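Local structure of RPA0582 (Rhodopseudomonas palustris, 3HHL) at the interface of chains A and B. The protein is of unknown function, belongs to the DUF1330 family of alpha-beta-barrel proteins, and may work as a dimer. Coordinates in Å, arbitrary orientation; residue numbers count along the deposited sequence, not the author numbering. Chains: chain A, RPA0582; chain B, RPA0582.

The interface of chains A and B. Residues chain A 12-13, 15-16; chain B 77-79, 83.
A:Val12 meets B:Met78, B:Leu79 and B:Gln83 through both of its methyl branches, where helix 10-18 of one DUF1330 alpha-beta protein packs on strand 77-78 and the following loop of the other. The crystal pairs two copies here; the structure alone does not show whether this dimer forms in solution. With CG1 anti to the backbone N (chi1 169°), that methyl points at the strand backbone and lies 3.4 Å from the carbonyl O of B:Met78, a selenomethionine. The other branch turns to the side-chain amide of B:Gln83, which approaches from the opposite direction, A:Val12 CG2 lying 3.7 Å from CD of B:Gln83.

One helical turn on, B:Leu77 runs at roughly a right angle to A:Phe16 and sets its CD2 methyl 3.6 Å from CB of A:Phe16. B:Leu79 divides its branches between two aromatic residues. Its CD2 sits over one face of the A:Phe16 ring, 3.9 Å above the plane and displaced toward the rim, while CD1 of B:Leu79 reaches CD1 of A:Phe13 at 4.0 Å.

The amide that meets A:Val12 is itself held from behind: B:Gln83 bends at chi2 (-52°) and returns toward its own chain. Its amide NE2 donates to the carbonyl O of B:Met78 at 2.8 Å, in the carbonyl plane and nearly straight at the hydrogen (165°). The same amide thus ties down the backbone that A:Val12 CG1 touches and presents a flat group to CG2. Cutting B:Gln83 back to an alanine removes the amide, which would probably leave the B:Met78 carbonyl without this donor and open a gap beside A:Val12 CG2.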
ATOM      1  N   VAL A  12      -5.133 -19.544   0.384  1.00 34.91           N
ATOM      2  CA  VAL A  12      -4.143 -18.494   0.180  1.00 33.52           C
ATOM      3  C   VAL A  12      -3.074 -18.535   1.267  1.00 33.71           C
ATOM      4  O   VAL A  12      -1.903 -18.360   0.995  1.00 33.84           O
ATOM      5  CB  VAL A  12      -4.837 -17.137   0.094  1.00 33.51           C
ATOM      6  CG1 VAL A  12      -3.809 -15.942   0.160  1.00 31.81           C
ATOM      7  CG2 VAL A  12      -5.677 -17.097  -1.173  1.00 29.11           C
ATOM      8  N   PHE A  13      -3.463 -18.821   2.496  1.00 33.98           N
ATOM      9  CA  PHE A  13      -2.478 -19.039   3.537  1.00 34.37           C
ATOM     10  C   PHE A  13      -1.544 -20.220   3.239  1.00 33.93           C
ATOM     11  O   PHE A  13      -0.356 -20.199   3.592  1.00 34.55           O
ATOM     12  CB  PHE A  13      -3.154 -19.228   4.892  1.00 34.90           C
ATOM     13  CG  PHE A  13      -2.221 -19.012   6.037  1.00 39.26           C
ATOM     14  CD1 PHE A  13      -1.823 -17.747   6.385  1.00 43.34           C
ATOM     15  CD2 PHE A  13      -1.675 -20.075   6.721  1.00 44.57           C
ATOM     16  CE1 PHE A  13      -0.926 -17.530   7.409  1.00 43.34           C
ATOM     17  CE2 PHE A  13      -0.785 -19.845   7.770  1.00 46.31           C
ATOM     18  CZ  PHE A  13      -0.418 -18.561   8.094  1.00 43.98           C
ATOM     19  N   GLN A  15      -0.575 -21.043   0.217  1.00 32.46           N
ATOM     20  CA  GLN A  15       0.334 -20.465  -0.727  1.00 32.47           C
ATOM     21  C   GLN A  15       1.433 -19.628  -0.032  1.00 32.82           C
ATOM     22  O   GLN A  15       2.573 -19.600  -0.492  1.00 32.34           O
ATOM     23  CB  GLN A  15      -0.434 -19.594  -1.707  1.00 32.35           C
ATOM     24  CG  GLN A  15      -1.233 -20.389  -2.745  1.00 35.35           C
ATOM     25  CD  GLN A  15      -2.062 -19.487  -3.651  1.00 36.01           C
ATOM     26  OE1 GLN A  15      -2.620 -18.501  -3.190  1.00 39.10           O
ATOM     27  NE2 GLN A  15      -2.133 -19.817  -4.930  1.00 35.23           N
ATOM     28  N   PHE A  16       1.053 -18.934   1.045  1.00 32.52           N
ATOM     29  CA  PHE A  16       1.966 -18.108   1.807  1.00 32.59           C
ATOM     30  C   PHE A  16       3.048 -18.977   2.410  1.00 32.53           C
ATOM     31  O   PHE A  16       4.227 -18.683   2.263  1.00 32.57           O
ATOM     32  CB  PHE A  16       1.187 -17.392   2.889  1.00 33.00           C
ATOM     33  CG  PHE A  16       2.022 -16.565   3.835  1.00 33.72           C
ATOM     34  CD1 PHE A  16       2.312 -15.250   3.553  1.00 36.29           C
ATOM     35  CD2 PHE A  16       2.413 -17.079   5.064  1.00 36.35           C
ATOM     36  CE1 PHE A  16       3.052 -14.462   4.444  1.00 37.53           C
ATOM     37  CE2 PHE A  16       3.153 -16.322   5.947  1.00 38.47           C
ATOM     38  CZ  PHE A  16       3.471 -14.992   5.633  1.00 38.48           C
TER
ATOM     39  N   LEU B  77       2.297 -11.900  -2.570  1.00 28.94           N
ATOM     40  CA  LEU B  77       1.000 -12.502  -2.292  1.00 28.48           C
ATOM     41  C   LEU B  77       0.018 -11.504  -1.734  1.00 29.80           C
ATOM     42  O   LEU B  77       0.378 -10.653  -0.892  1.00 30.56           O
ATOM     43  CB  LEU B  77       1.135 -13.624  -1.273  1.00 27.50           C
ATOM     44  CG  LEU B  77      -0.009 -14.634  -1.197  1.00 25.00           C
ATOM     45  CD1 LEU B  77       0.072 -15.520  -2.400  1.00 19.68           C
ATOM     46  CD2 LEU B  77       0.027 -15.476   0.097  1.00 21.22           C
HETATM   47  N   MSE B  78      -1.233 -11.613  -2.191  1.00 30.77           N
HETATM   48  CA  MSE B  78      -2.337 -10.897  -1.551  1.00 30.64           C
HETATM   49  C   MSE B  78      -2.856 -11.855  -0.474  1.00 30.16           C
HETATM   50  O   MSE B  78      -3.693 -12.695  -0.753  1.00 29.64           O
HETATM   51  CB  MSE B  78      -3.428 -10.540  -2.557  1.00 30.91           C
HETATM   52  CG  MSE B  78      -4.617  -9.822  -1.946  1.00 31.47           C
HETATM   53 SE   MSE B  78      -4.128  -8.005  -1.450  1.00 35.02          SE
HETATM   54  CE  MSE B  78      -3.384  -7.361  -3.112  1.00 32.42           C
ATOM     55  N   LEU B  79      -2.318 -11.744   0.740  1.00 29.80           N
ATOM     56  CA  LEU B  79      -2.678 -12.655   1.829  1.00 29.82           C
ATOM     57  C   LEU B  79      -4.087 -12.346   2.354  1.00 30.30           C
ATOM     58  O   LEU B  79      -4.863 -13.269   2.609  1.00 30.33           O
ATOM     59  CB  LEU B  79      -1.658 -12.584   2.962  1.00 29.39           C
ATOM     60  CG  LEU B  79      -1.935 -13.522   4.135  1.00 27.75           C
ATOM     61  CD1 LEU B  79      -2.130 -14.874   3.587  1.00 25.24           C
ATOM     62  CD2 LEU B  79      -0.796 -13.502   5.149  1.00 22.27           C
ATOM     63  N   GLN B  83      -8.135 -12.130  -4.757  1.00 42.40           N
ATOM     64  CA  GLN B  83      -6.998 -12.578  -5.604  1.00 44.78           C
ATOM     65  C   GLN B  83      -6.853 -11.883  -6.970  1.00 46.77           C
ATOM     66  O   GLN B  83      -5.759 -11.860  -7.542  1.00 47.01           O
ATOM     67  CB  GLN B  83      -6.977 -14.089  -5.782  1.00 44.74           C
ATOM     68  CG  GLN B  83      -6.666 -14.860  -4.484  1.00 46.17           C
ATOM     69  CD  GLN B  83      -5.370 -14.400  -3.711  1.00 46.62           C
ATOM     70  OE1 GLN B  83      -4.239 -14.738  -4.083  1.00 48.36           O
ATOM     71  NE2 GLN B  83      -5.569 -13.699  -2.606  1.00 43.67           N
TER